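Local coordinates for hypothetical protein (Burkholderia xenovorans, PDB 2O8Q) that is of unknown function but has a cupin fold that holds a nickel ion, and so probably acts as a small metal-binding protein, at residues 64-69 and 93-98; 72-77 and 103-108; 78-83 and 98-103. All coordinates share one frame; numbering follows the deposited sequence. Where two conformers were deposited one is given.

Interaction 1: 64-69 and 93-98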
ATOM      1  N   GLY A  64      -0.637  -1.803   7.908  1.00 19.15           N
ATOM      2  CA  GLY A  64       0.397  -2.178   6.997  1.00 20.91           C
ATOM      3  C   GLY A  64       1.409  -1.092   7.439  1.00 28.04           C
ATOM      4  O   GLY A  64       2.052  -1.176   8.517  1.00 31.90           O
ATOM      5  N   PHE A  65       1.398   0.011   6.749  1.00 19.35           N
ATOM      6  CA  PHE A  65       2.433   0.994   6.784  1.00 17.65           C
ATOM      7  C   PHE A  65       2.210   1.909   7.983  1.00 18.21           C
ATOM      8  O   PHE A  65       1.073   2.345   8.225  1.00 19.25           O
ATOM      9  CB  PHE A  65       2.406   1.831   5.500  1.00 18.70           C
ATOM     10  CG  PHE A  65       3.471   2.861   5.451  1.00 18.25           C
ATOM     11  CD1 PHE A  65       4.806   2.474   5.325  1.00 20.01           C
ATOM     12  CD2 PHE A  65       3.166   4.196   5.611  1.00 18.68           C
ATOM     13  CE1 PHE A  65       5.814   3.408   5.336  1.00 21.72           C
ATOM     14  CE2 PHE A  65       4.204   5.140   5.609  1.00 19.37           C
ATOM     15  CZ  PHE A  65       5.487   4.747   5.449  1.00 18.53           C
ATOM     16  N   GLN A  66       3.281   2.192   8.715  1.00 18.47           N
ATOM     17  CA  GLN A  66       3.171   3.155   9.770  1.00 17.59           C
ATOM     18  C   GLN A  66       4.498   3.910  10.014  1.00 17.62           C
ATOM     19  O   GLN A  66       5.512   3.306  10.291  1.00 19.15           O
ATOM     20  CB  GLN A  66       2.743   2.453  11.076  1.00 18.15           C
ATOM     21  CG  GLN A  66       2.486   3.436  12.203  1.00 18.08           C
ATOM     22  CD  GLN A  66       1.801   2.750  13.388  1.00 19.47           C
ATOM     23  OE1 GLN A  66       2.250   1.676  13.818  1.00 19.53           O
ATOM     24  NE2 GLN A  66       0.717   3.386  13.913  1.00 20.29           N
ATOM     25  N   LEU A  67       4.439   5.243   9.903  1.00 17.85           N
ATOM     26  CA  LEU A  67       5.627   6.079  10.096  1.00 17.40           C
ATOM     27  C   LEU A  67       5.323   7.284  10.941  1.00 18.47           C
ATOM     28  O   LEU A  67       4.287   7.922  10.737  1.00 18.69           O
ATOM     29  CB  LEU A  67       6.116   6.614   8.728  1.00 18.25           C
ATOM     30  CG  LEU A  67       7.386   7.473   8.678  1.00 19.40           C
ATOM     31  CD1 LEU A  67       8.658   6.765   9.178  1.00 19.80           C
ATOM     32  CD2 LEU A  67       7.620   7.991   7.235  1.00 20.04           C
ATOM     33  N   PHE A  68       6.214   7.616  11.887  1.00 18.21           N
ATOM     34  CA  PHE A  68       6.125   8.846  12.668  1.00 18.78           C
ATOM     35  C   PHE A  68       7.319   9.726  12.328  1.00 19.42           C
ATOM     36  O   PHE A  68       8.460   9.226  12.183  1.00 19.53           O
ATOM     37  CB  PHE A  68       6.207   8.537  14.166  1.00 17.44           C
ATOM     38  CG  PHE A  68       5.002   7.787  14.644  1.00 19.93           C
ATOM     39  CD1 PHE A  68       3.822   8.453  14.963  1.00 22.74           C
ATOM     40  CD2 PHE A  68       4.978   6.417  14.613  1.00 23.07           C
ATOM     41  CE1 PHE A  68       2.693   7.751  15.325  1.00 25.19           C
ATOM     42  CE2 PHE A  68       3.842   5.742  14.974  1.00 23.77           C
ATOM     43  CZ  PHE A  68       2.710   6.391  15.310  1.00 24.70           C
ATOM     44  N   TYR A  69       7.036  11.018  12.206  1.00 18.97           N
ATOM     45  CA  TYR A  69       8.081  12.052  12.015  1.00 18.42           C
ATOM     46  C   TYR A  69       7.846  13.146  13.041  1.00 19.68           C
ATOM     47  O   TYR A  69       6.849  13.788  13.036  1.00 18.42           O
ATOM     48  CB  TYR A  69       8.079  12.611  10.587  1.00 19.72           C
ATOM     49  CG  TYR A  69       9.265  13.497  10.275  1.00 17.46           C
ATOM     50  CD1 TYR A  69       9.238  14.828  10.649  1.00 19.50           C
ATOM     51  CD2 TYR A  69      10.413  12.991   9.694  1.00 19.17           C
ATOM     52  CE1 TYR A  69      10.333  15.636  10.395  1.00 18.28           C
ATOM     53  CE2 TYR A  69      11.486  13.787   9.427  1.00 18.50           C
ATOM     54  CZ  TYR A  69      11.459  15.108   9.784  1.00 18.40           C
ATOM     55  OH  TYR A  69      12.560  15.922   9.535  1.00 18.65           O
ATOM     56  N   ALA A  93      10.388   7.280  13.111  1.00 17.92           N
ATOM     57  CA  ALA A  93      10.298   5.902  13.500  1.00 16.33           C
ATOM     58  C   ALA A  93       9.344   5.195  12.559  1.00 18.91           C
ATOM     59  O   ALA A  93       8.148   5.510  12.509  1.00 19.08           O
ATOM     60  CB  ALA A  93       9.791   5.731  14.943  1.00 19.30           C
ATOM     61  N   PHE A  94       9.874   4.222  11.830  1.00 17.36           N
ATOM     62  CA  PHE A  94       9.076   3.326  10.998  1.00 17.90           C
ATOM     63  C   PHE A  94       8.734   2.107  11.876  1.00 17.22           C
ATOM     64  O   PHE A  94       9.638   1.443  12.405  1.00 18.09           O
ATOM     65  CB  PHE A  94       9.845   2.889   9.751  1.00 19.77           C
ATOM     66  CG  PHE A  94       9.220   1.710   9.042  1.00 18.34           C
ATOM     67  CD1 PHE A  94       8.055   1.847   8.293  1.00 18.76           C
ATOM     68  CD2 PHE A  94       9.716   0.453   9.240  1.00 19.43           C
ATOM     69  CE1 PHE A  94       7.469   0.735   7.716  1.00 19.46           C
ATOM     70  CE2 PHE A  94       9.092  -0.628   8.653  1.00 20.37           C
ATOM     71  CZ  PHE A  94       8.002  -0.460   7.913  1.00 21.19           C
ATOM     72  N   GLN A  95       7.416   1.842  12.019  1.00 17.56           N
ATOM     73  CA  GLN A  95       6.925   0.778  12.863  1.00 17.43           C
ATOM     74  C   GLN A  95       6.379  -0.325  11.960  1.00 17.24           C
ATOM     75  O   GLN A  95       5.352  -0.168  11.334  1.00 18.91           O
ATOM     76  CB  GLN A  95       5.840   1.240  13.781  1.00 18.01           C
ATOM     77  CG  GLN A  95       6.335   2.305  14.729  1.00 17.91           C
ATOM     78  CD  GLN A  95       5.365   2.623  15.880  1.00 21.84           C
ATOM     79  OE1 GLN A  95       4.146   2.215  15.884  1.00 23.57           O
ATOM     80  NE2 GLN A  95       5.884   3.339  16.883  1.00 21.22           N
ATOM     81  N   PRO A  96       7.050  -1.465  11.956  1.00 18.02           N
ATOM     82  CA  PRO A  96       6.575  -2.569  11.141  1.00 18.26           C
ATOM     83  C   PRO A  96       5.154  -2.990  11.469  1.00 18.53           C
ATOM     84  O   PRO A  96       4.678  -2.815  12.598  1.00 18.07           O
ATOM     85  CB  PRO A  96       7.553  -3.751  11.510  1.00 20.24           C
ATOM     86  CG  PRO A  96       8.786  -3.071  11.966  1.00 21.34           C
ATOM     87  CD  PRO A  96       8.354  -1.790  12.615  1.00 18.58           C
ATOM     88  N   PRO A  97       4.489  -3.608  10.507  1.00 18.45           N
ATOM     89  CA  PRO A  97       3.125  -4.071  10.742  1.00 18.95           C
ATOM     90  C   PRO A  97       2.960  -4.874  12.034  1.00 18.16           C
ATOM     91  O   PRO A  97       3.606  -5.896  12.238  1.00 19.83           O
ATOM     92  CB  PRO A  97       2.856  -4.961   9.490  1.00 17.91           C
ATOM     93  CG  PRO A  97       3.650  -4.299   8.427  1.00 19.60           C
ATOM     94  CD  PRO A  97       4.949  -3.918   9.127  1.00 19.13           C
ATOM     95  N   GLY A  98       2.128  -4.366  12.926  1.00 20.46           N
ATOM     96  CA  GLY A  98       1.821  -5.057  14.154  1.00 19.58           C
ATOM     97  C   GLY A  98       2.923  -5.176  15.204  1.00 19.44           C
ATOM     98  O   GLY A  98       2.829  -5.973  16.134  1.00 21.92           O
TER
HETATM   99  O   HOH W   1       4.645  -0.487   8.674  1.00 19.97           O
HETATM  100  O   HOH W   2       2.837  -1.010  13.634  1.00 19.11           O
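Residues 64-69 and 93-98 run antiparallel, their end-to-end directions 166° apart, with Leu67 facing Phe94 as a non-hydrogen-bonded pair and Phe68 facing Ala93 as a hydrogen-bonded one. Phe68 N gives to Ala93 O at 2.9 Å from above the carbonyl plane, while Ala93 N returns a bond to Phe68 O within that carbonyl's plane. Beyond the paired strands Gln95 N reaches Gln66 O, at 3.0 Å and nearly straight (170°). Farther on, a water bridges the two chains, donating to Gly64 O and Gln95 O and accepting weakly from Gln66 N. On the face of Leu67 and Phe94 the contact is apolar. Phe65, its CG anti to the backbone N, brings CE1 to 3.9 Å from Phe94 CE1, and Leu67 CD1 lies 4.1 Å from Phe94 CB. On the other face, which Ala93 and Phe68 share, the Phe68 ring edge meets Gln95, with Phe68 CE2 3.6 Å from Gln95 CD. The extended chains of Gln66 and Gln95 lie side by side; Gln66 NE2 is satisfied by Glu114, and a second water joins Gln66 OE1 to Pro96 O. In the larger antiparallel sheet of the cupin fold, which brings the Gln95 side chain about 5 Å from the nickel, strand 66-72 is flanked by 92-94 and 111-116, Gly64 and Phe65 forming a classic bulge opposite Ser117, while Phe41 of a second subunit stacks on Phe65.

Interaction 2: 72-77 and 103-108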
ATOM      1  N   ARG A  72       8.168  18.631  16.621  1.00 19.28           N
ATOM      2  CA  ARG A  72       8.478  19.505  17.774  1.00 18.94           C
ATOM      3  C   ARG A  72       8.499  18.638  19.016  1.00 19.56           C
ATOM      4  O   ARG A  72       7.780  17.666  19.118  1.00 21.23           O
ATOM      5  CB  ARG A  72       7.403  20.579  17.925  1.00 20.39           C
ATOM      6  CG  ARG A  72       7.726  21.663  18.952  1.00 26.66           C
ATOM      7  CD  ARG A  72       6.565  22.702  19.091  1.00 29.39           C
ATOM      8  NE  ARG A  72       5.301  22.045  19.476  1.00 42.94           N
ATOM      9  CZ  ARG A  72       4.367  22.567  20.276  1.00 51.65           C
ATOM     10  NH1 ARG A  72       4.537  23.782  20.814  1.00 60.12           N
ATOM     11  NH2 ARG A  72       3.259  21.865  20.557  1.00 41.96           N
ATOM     12  N   GLY A  73       9.383  18.987  19.943  1.00 20.15           N
ATOM     13  CA  GLY A  73       9.430  18.300  21.214  1.00 18.64           C
ATOM     14  C   GLY A  73      10.156  16.997  21.101  1.00 19.47           C
ATOM     15  O   GLY A  73      11.031  16.812  20.236  1.00 20.70           O
ATOM     16  N   TRP A  74       9.834  16.082  22.015  1.00 18.83           N
ATOM     17  CA  TRP A  74      10.470  14.780  22.006  1.00 18.70           C
ATOM     18  C   TRP A  74       9.517  13.727  22.529  1.00 18.57           C
ATOM     19  O   TRP A  74       8.555  14.022  23.199  1.00 19.09           O
ATOM     20  CB  TRP A  74      11.767  14.822  22.838  1.00 19.16           C
ATOM     21  CG  TRP A  74      11.606  15.168  24.302  1.00 19.05           C
ATOM     22  CD1 TRP A  74      11.885  16.376  24.889  1.00 20.36           C
ATOM     23  CD2 TRP A  74      11.121  14.313  25.374  1.00 17.80           C
ATOM     24  NE1 TRP A  74      11.599  16.335  26.235  1.00 20.98           N
ATOM     25  CE2 TRP A  74      11.138  15.090  26.560  1.00 18.57           C
ATOM     26  CE3 TRP A  74      10.691  12.974  25.455  1.00 20.84           C
ATOM     27  CZ2 TRP A  74      10.706  14.585  27.773  1.00 16.83           C
ATOM     28  CZ3 TRP A  74      10.267  12.484  26.673  1.00 17.74           C
ATOM     29  CH2 TRP A  74      10.289  13.279  27.801  1.00 17.90           C
ATOM     30  N   VAL A  75       9.760  12.487  22.135  1.00 18.51           N
ATOM     31  CA  VAL A  75       8.925  11.375  22.579  1.00 19.10           C
ATOM     32  C   VAL A  75       9.823  10.141  22.651  1.00 19.07           C
ATOM     33  O   VAL A  75      10.714   9.960  21.815  1.00 19.73           O
ATOM     34  CB  VAL A  75       7.760  11.123  21.603  1.00 21.32           C
ATOM     35  CG1 VAL A  75       8.252  10.901  20.152  1.00 20.87           C
ATOM     36  CG2 VAL A  75       6.869   9.984  22.070  1.00 18.57           C
ATOM     37  N   GLU A  76       9.618   9.306  23.680  1.00 15.75           N
ATOM     38  CA  GLU A  76      10.375   8.054  23.851  1.00 17.09           C
ATOM     39  C   GLU A  76       9.397   6.888  23.692  1.00 18.12           C
ATOM     40  O   GLU A  76       8.372   6.786  24.389  1.00 19.18           O
ATOM     41  CB  GLU A  76      11.036   8.020  25.234  1.00 16.94           C
ATOM     42  CG  GLU A  76      12.000   6.871  25.423  1.00 18.84           C
ATOM     43  CD  GLU A  76      12.711   6.885  26.732  1.00 22.72           C
ATOM     44  OE1 GLU A  76      12.036   7.118  27.755  1.00 20.48           O
ATOM     45  OE2 GLU A  76      13.958   6.678  26.744  1.00 25.67           O
ATOM     46  N   PHE A  77       9.754   6.008  22.747  1.00 19.20           N
ATOM     47  CA  PHE A  77       9.033   4.790  22.463  1.00 20.59           C
ATOM     48  C   PHE A  77       9.872   3.616  22.921  1.00 18.66           C
ATOM     49  O   PHE A  77      11.077   3.728  23.236  1.00 21.27           O
ATOM     50  CB  PHE A  77       8.866   4.658  20.948  1.00 18.97           C
ATOM     51  CG  PHE A  77       7.974   5.718  20.324  1.00 21.09           C
ATOM     52  CD1 PHE A  77       6.706   5.929  20.815  1.00 24.03           C
ATOM     53  CD2 PHE A  77       8.386   6.425  19.202  1.00 29.77           C
ATOM     54  CE1 PHE A  77       5.863   6.885  20.230  1.00 27.58           C
ATOM     55  CE2 PHE A  77       7.535   7.347  18.582  1.00 29.95           C
ATOM     56  CZ  PHE A  77       6.292   7.580  19.088  1.00 26.00           C
ATOM     57  N   GLU A 103       4.583   3.688  24.278  1.00 19.68           N
ATOM     58  CA  GLU A 103       5.134   5.041  24.436  1.00 21.37           C
ATOM     59  C   GLU A 103       5.443   5.250  25.895  1.00 21.48           C
ATOM     60  O   GLU A 103       4.570   5.068  26.735  1.00 22.96           O
ATOM     61  CB  GLU A 103       4.156   6.125  24.003  1.00 24.56           C
ATOM     62  CG  GLU A 103       4.801   7.503  23.982  1.00 27.91           C
ATOM     63  CD  GLU A 103       4.057   8.508  24.853  1.00 39.19           C
ATOM     64  OE1 GLU A 103       2.801   8.437  24.957  1.00 38.00           O
ATOM     65  OE2 GLU A 103       4.745   9.359  25.450  1.00 40.26           O
ATOM     66  N   LEU A 104       6.703   5.583  26.188  1.00 19.82           N
ATOM     67  CA  LEU A 104       7.144   5.712  27.573  1.00 17.95           C
ATOM     68  C   LEU A 104       6.887   7.074  28.189  1.00 17.46           C
ATOM     69  O   LEU A 104       6.528   7.178  29.358  1.00 20.36           O
ATOM     70  CB  LEU A 104       8.612   5.379  27.676  1.00 20.09           C
ATOM     71  CG  LEU A 104       9.026   3.958  27.289  1.00 20.99           C
ATOM     72  CD1 LEU A 104      10.545   3.727  27.529  1.00 17.66           C
ATOM     73  CD2 LEU A 104       8.240   2.926  28.108  1.00 26.67           C
ATOM     74  N   ARG A 105       7.080   8.126  27.405  1.00 17.77           N
ATOM     75  CA  ARG A 105       6.950   9.492  27.903  1.00 17.10           C
ATOM     76  C   ARG A 105       7.126  10.435  26.750  1.00 17.53           C
ATOM     77  O   ARG A 105       7.705  10.056  25.725  1.00 19.03           O
ATOM     78  CB  ARG A 105       8.013   9.787  28.989  1.00 16.37           C
ATOM     79  CG  ARG A 105       9.448   9.324  28.677  1.00 19.83           C
ATOM     80  CD  ARG A 105      10.436   9.543  29.802  1.00 16.67           C
ATOM     81  NE  ARG A 105      10.082   8.887  31.051  1.00 15.86           N
ATOM     82  CZ  ARG A 105      10.319   7.606  31.325  1.00 17.01           C
ATOM     83  NH1 ARG A 105      10.891   6.836  30.413  1.00 18.10           N
ATOM     84  NH2 ARG A 105      10.006   7.099  32.502  1.00 16.99           N
ATOM     85  N   HIS A 106       6.680  11.679  26.927  1.00 18.28           N
ATOM     86  CA  HIS A 106       6.870  12.715  25.905  1.00 18.39           C
ATOM     87  C   HIS A 106       6.889  14.106  26.513  1.00 17.78           C
ATOM     88  O   HIS A 106       6.447  14.335  27.630  1.00 20.43           O
ATOM     89  CB  HIS A 106       5.795  12.630  24.820  1.00 19.81           C
ATOM     90  CG  HIS A 106       4.429  12.779  25.365  1.00 19.85           C
ATOM     91  ND1 HIS A 106       3.683  11.688  25.756  1.00 22.32           N
ATOM     92  CD2 HIS A 106       3.677  13.878  25.638  1.00 23.30           C
ATOM     93  CE1 HIS A 106       2.525  12.114  26.243  1.00 23.66           C
ATOM     94  NE2 HIS A 106       2.494  13.435  26.176  1.00 25.23           N
ATOM     95  N   SER A 107       7.379  15.045  25.717  1.00 18.22           N
ATOM     96  CA  SER A 107       7.396  16.425  26.110  1.00 18.79           C
ATOM     97  C   SER A 107       5.994  17.088  25.993  1.00 17.28           C
ATOM     98  O   SER A 107       5.138  16.641  25.248  1.00 19.90           O
ATOM     99  CB  SER A 107       8.411  17.195  25.267  1.00 18.72           C
ATOM    100  OG  SER A 107       7.963  17.349  23.933  1.00 19.90           O
ATOM    101  N   ASP A 108       5.815  18.176  26.772  1.00 19.55           N
ATOM    102  CA  ASP A 108       4.559  18.899  26.753  1.00 21.61           C
ATOM    103  C   ASP A 108       4.274  19.528  25.422  1.00 21.92           C
ATOM    104  O   ASP A 108       3.111  19.797  25.129  1.00 25.60           O
ATOM    105  CB  ASP A 108       4.562  20.043  27.765  1.00 22.31           C
ATOM    106  CG  ASP A 108       4.412  19.573  29.163  1.00 34.66           C
ATOM    107  OD1 ASP A 108       3.937  18.415  29.369  1.00 32.43           O
ATOM    108  OD2 ASP A 108       4.745  20.402  30.056  1.00 33.75           O
TER
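Strands 74-77 and 103-106 form an antiparallel pair in the three-stranded sheet of the cupin fold, interrupted by a classic beta bulge in which Leu104 and Arg105 both face Glu76. The backbone bonds follow that register: Glu76 N meets Arg105 O nearly along the C=O axis, and Leu104 N reaches Glu76 O at 2.7 Å. At the other end Ser107 N gives to Trp74 O, and Ser107 OG accepts from Trp74 N while also bonding Asp109; a short hydroxyl side chain suits this place, for it can reach the backbone N-H of Trp74. Charge pairs Glu76 with Arg105. The two chains run alongside each other, and NH1 of Arg105 meets Glu76 OE1 at 2.9 Å in the guanidinium plane. Apolar contacts lie on the Val75 and Phe77 face, where Val75 CG2 and Phe77 CE1 both touch the methylene CG of Glu103. Trp74 takes the crowded first torsion (chi1 61°), which folds its indole across the neighbouring strand. Ser107 CB then sits 3.5 Å from the centroid of its five-membered ring, a CH-pi contact over the face. The carboxylate of Glu103 is held by His106, whose ND1 donates in its ring plane to Glu103 OE2 at 2.6 Å.

Interaction 3: 78-83 and 98-103. With NI (nickel (II) ion), chain C.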
ATOM      1  N   GLU A  78       9.243   2.454  23.060  1.00 17.09           N
ATOM      2  CA  GLU A  78       9.958   1.225  23.328  1.00 17.64           C
ATOM      3  C   GLU A  78       9.392   0.160  22.404  1.00 17.76           C
ATOM      4  O   GLU A  78       8.184   0.053  22.246  1.00 19.76           O
ATOM      5  CB  GLU A  78       9.853   0.770  24.793  1.00 19.02           C
ATOM      6  CG  GLU A  78      10.789  -0.353  25.113  1.00 19.83           C
ATOM      7  CD  GLU A  78      10.651  -0.893  26.533  1.00 23.62           C
ATOM      8  OE1 GLU A  78       9.883  -0.303  27.330  1.00 20.93           O
ATOM      9  OE2 GLU A  78      11.330  -1.904  26.844  1.00 27.64           O
ATOM     10  N   TYR A  79      10.308  -0.612  21.819  1.00 21.55           N
ATOM     11  CA  TYR A  79       9.962  -1.614  20.843  1.00 21.83           C
ATOM     12  C   TYR A  79      10.409  -2.972  21.265  1.00 22.99           C
ATOM     13  O   TYR A  79      11.446  -3.113  21.895  1.00 22.48           O
ATOM     14  CB  TYR A  79      10.595  -1.313  19.482  1.00 25.09           C
ATOM     15  CG  TYR A  79      10.041  -0.042  18.929  1.00 20.91           C
ATOM     16  CD1 TYR A  79       8.783   0.021  18.255  1.00 19.19           C
ATOM     17  CD2 TYR A  79      10.759   1.175  19.057  1.00 21.04           C
ATOM     18  CE1 TYR A  79       8.271   1.193  17.831  1.00 19.86           C
ATOM     19  CE2 TYR A  79      10.224   2.341  18.620  1.00 19.54           C
ATOM     20  CZ  TYR A  79       9.002   2.358  17.949  1.00 18.87           C
ATOM     21  OH  TYR A  79       8.470   3.523  17.515  1.00 20.77           O
ATOM     22  N   GLU A  80       9.645  -3.984  20.880  0.50 23.37           N
ATOM     23  CA  GLU A  80      10.051  -5.327  21.219  0.50 22.36           C
ATOM     24  C   GLU A  80      11.445  -5.585  20.605  0.50 22.45           C
ATOM     25  O   GLU A  80      12.373  -6.015  21.320  0.50 21.16           O
ATOM     26  CB  GLU A  80       9.012  -6.353  20.764  0.50 22.84           C
ATOM     27  CG  GLU A  80       9.187  -7.695  21.467  0.50 25.37           C
ATOM     28  CD  GLU A  80       8.294  -8.776  20.961  0.50 25.67           C
ATOM     29  OE1 GLU A  80       7.483  -8.520  20.052  0.50 27.92           O
ATOM     30  OE2 GLU A  80       8.411  -9.909  21.473  0.50 31.50           O
ATOM     31  N   ASP A  81      11.619  -5.240  19.323  1.00 23.34           N
ATOM     32  CA  ASP A  81      12.860  -5.582  18.593  1.00 25.64           C
ATOM     33  C   ASP A  81      14.090  -4.764  18.929  1.00 28.71           C
ATOM     34  O   ASP A  81      15.165  -5.350  19.141  1.00 28.42           O
ATOM     35  CB  ASP A  81      12.694  -5.706  17.051  1.00 25.84           C
ATOM     36  CG  ASP A  81      12.053  -4.509  16.375  1.00 27.69           C
ATOM     37  OD1 ASP A  81      11.570  -3.554  17.073  1.00 22.62           O
ATOM     38  OD2 ASP A  81      11.995  -4.554  15.108  1.00 27.23           O
ATOM     39  N   ILE A  82      13.946  -3.440  19.038  1.00 27.46           N
ATOM     40  CA  ILE A  82      15.128  -2.557  19.251  1.00 26.01           C
ATOM     41  C   ILE A  82      15.217  -1.820  20.603  1.00 26.06           C
ATOM     42  O   ILE A  82      16.176  -1.090  20.828  1.00 26.18           O
ATOM     43  CB  ILE A  82      15.270  -1.480  18.109  1.00 26.05           C
ATOM     44  CG1 ILE A  82      14.077  -0.530  18.106  1.00 26.89           C
ATOM     45  CG2 ILE A  82      15.376  -2.145  16.729  1.00 26.32           C
ATOM     46  CD1 ILE A  82      14.224   0.691  17.194  1.00 24.23           C
ATOM     47  N   GLY A  83      14.226  -1.962  21.490  1.00 25.62           N
ATOM     48  CA  GLY A  83      14.308  -1.373  22.841  1.00 25.11           C
ATOM     49  C   GLY A  83      13.784   0.058  22.859  1.00 22.06           C
ATOM     50  O   GLY A  83      13.014   0.434  21.999  1.00 21.78           O
ATOM     51  N   GLY A  98       2.128  -4.366  12.926  1.00 20.46           N
ATOM     52  CA  GLY A  98       1.821  -5.057  14.154  1.00 19.58           C
ATOM     53  C   GLY A  98       2.923  -5.176  15.204  1.00 19.44           C
ATOM     54  O   GLY A  98       2.829  -5.973  16.134  1.00 21.92           O
ATOM     55  N   VAL A  99       3.989  -4.381  15.056  1.00 18.14           N
ATOM     56  CA  VAL A  99       5.097  -4.461  15.993  1.00 18.89           C
ATOM     57  C   VAL A  99       4.607  -4.175  17.415  1.00 18.73           C
ATOM     58  O   VAL A  99       3.781  -3.261  17.598  1.00 18.65           O
ATOM     59  CB  VAL A  99       6.279  -3.517  15.605  1.00 18.95           C
ATOM     60  CG1 VAL A  99       5.955  -2.085  15.745  1.00 19.60           C
ATOM     61  CG2 VAL A  99       7.537  -3.825  16.450  1.00 21.92           C
ATOM     62  N   ARG A 100       5.080  -4.959  18.394  1.00 19.39           N
ATOM     63  CA  ARG A 100       4.736  -4.704  19.789  1.00 18.29           C
ATOM     64  C   ARG A 100       5.542  -3.531  20.275  1.00 19.09           C
ATOM     65  O   ARG A 100       6.762  -3.496  20.121  1.00 20.07           O
ATOM     66  CB  ARG A 100       4.955  -5.932  20.664  1.00 20.38           C
ATOM     67  CG  ARG A 100       4.058  -7.089  20.342  1.00 23.26           C
ATOM     68  CD  ARG A 100       4.360  -8.237  21.318  1.00 29.11           C
ATOM     69  NE  ARG A 100       3.643  -9.446  20.981  1.00 34.46           N
ATOM     70  CZ  ARG A 100       4.034 -10.329  20.057  1.00 52.39           C
ATOM     71  NH1 ARG A 100       5.148 -10.144  19.342  1.00 53.24           N
ATOM     72  NH2 ARG A 100       3.291 -11.409  19.832  1.00 56.12           N
ATOM     73  N   HIS A 101       4.855  -2.534  20.809  1.00 18.55           N
ATOM     74  CA  HIS A 101       5.523  -1.296  21.214  1.00 19.86           C
ATOM     75  C   HIS A 101       4.727  -0.555  22.271  1.00 21.30           C
ATOM     76  O   HIS A 101       3.590  -0.885  22.586  1.00 18.84           O
ATOM     77  CB  HIS A 101       5.765  -0.382  20.019  1.00 20.19           C
ATOM     78  CG  HIS A 101       4.498   0.138  19.434  1.00 17.79           C
ATOM     79  ND1 HIS A 101       3.617  -0.661  18.732  1.00 18.22           N
ATOM     80  CD2 HIS A 101       3.910   1.362  19.518  1.00 18.98           C
ATOM     81  CE1 HIS A 101       2.548   0.059  18.421  1.00 17.99           C
ATOM     82  NE2 HIS A 101       2.710   1.289  18.865  1.00 19.66           N
ATOM     83  N   ARG A 102       5.340   0.477  22.839  1.00 20.68           N
ATOM     84  CA  ARG A 102       4.621   1.319  23.775  1.00 20.30           C
ATOM     85  C   ARG A 102       5.304   2.687  23.772  1.00 18.36           C
ATOM     86  O   ARG A 102       6.432   2.806  23.278  1.00 21.22           O
ATOM     87  CB  ARG A 102       4.571   0.680  25.174  1.00 20.93           C
ATOM     88  CG  ARG A 102       5.915   0.456  25.831  1.00 16.51           C
ATOM     89  CD  ARG A 102       5.785  -0.103  27.233  1.00 20.44           C
ATOM     90  NE  ARG A 102       7.066  -0.421  27.853  1.00 22.99           N
ATOM     91  CZ  ARG A 102       7.190  -0.761  29.135  1.00 28.18           C
ATOM     92  NH1 ARG A 102       6.099  -0.809  29.901  1.00 28.00           N
ATOM     93  NH2 ARG A 102       8.384  -1.056  29.652  1.00 29.49           N
ATOM     94  N   GLU A 103       4.583   3.688  24.278  1.00 19.68           N
ATOM     95  CA  GLU A 103       5.134   5.041  24.436  1.00 21.37           C
ATOM     96  C   GLU A 103       5.443   5.250  25.895  1.00 21.48           C
ATOM     97  O   GLU A 103       4.570   5.068  26.735  1.00 22.96           O
ATOM     98  CB  GLU A 103       4.156   6.125  24.003  1.00 24.56           C
ATOM     99  CG  GLU A 103       4.801   7.503  23.982  1.00 27.91           C
ATOM    100  CD  GLU A 103       4.057   8.508  24.853  1.00 39.19           C
ATOM    101  OE1 GLU A 103       2.801   8.437  24.957  1.00 38.00           O
ATOM    102  OE2 GLU A 103       4.745   9.359  25.450  1.00 40.26           O
TER
HETATM  103 NI    NI C 300       1.122   2.694  19.192  1.00 18.21          NI
HETATM  104  O   HOH W   3       1.758   3.886  17.551  1.00 17.80           O
HETATM  105  O   HOH W   4      -0.344   4.165  19.750  1.00 22.96           O
HETATM  106  O   HOH W   5       2.430   3.865  20.432  1.00 19.70           O
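The antiparallel pairing of 78-83 with 98-103 carries one histidine of the cupin metal site, and its polar groups are largely matched across the two strands. Glu78 and Arg102 exchange both backbone bonds, Glu78 N to Arg102 O at 2.8 Å and Arg102 N to Glu78 O, each in the carbonyl plane. Farther along, Glu80 N gives to Arg100 O, after which residues 79-83 close a turn through bonds between Tyr79 and Gly83. Two salt bridges join side chains that extend alongside one another. Glu78 OE1 takes both NE and NH2 of Arg102, a side-on grip at 2.9 Å each: NH2 donates to the syn lone pair of OE1, whereas NE comes from above the carboxylate plane. Glu80, in one of its two conformers, accepts NH1 of Arg100 on the syn lone pair of OE1, with the carboxylate and guanidinium planes perpendicular. On the opposite face from Glu78 and Arg102, Tyr79 CD1 packs against His101 CB at 3.5 Å, and the phenol oxygen is satisfied by Gln95; Asp81 is held by Thr6. His101 has both ring nitrogens engaged. ND1 donates to Val99 O at 2.8 Å, which fixes the ring's rotation and would probably make the imidazole a better ligand. NE2 thereby faces the nickel, bound also by His59, His61 and three waters, at a His101 NE2 to NI distance of 2.1 Å.

Overall arrangement
From the N terminus, the chain passes through 64-69, 72-77 and 78-83 in turn before returning through 93-98, 98-103 and 103-108. Interaction 3 closes the shortest loop, of 14 residues, and is nested inside the loop closed by interaction 2, both joining strands 74-79 and 101-106. Interaction 1 crosses the other two, since its second segment falls between their halves; it belongs to the larger sheet, through strands 66-72 and 92-94. Interactions 1 and 3 share Gly98 and have centres about 11 Å apart, touching where the Gln95 side chain lies beside the Tyr79 hydroxyl. Together they tie the two sheets around the metal site.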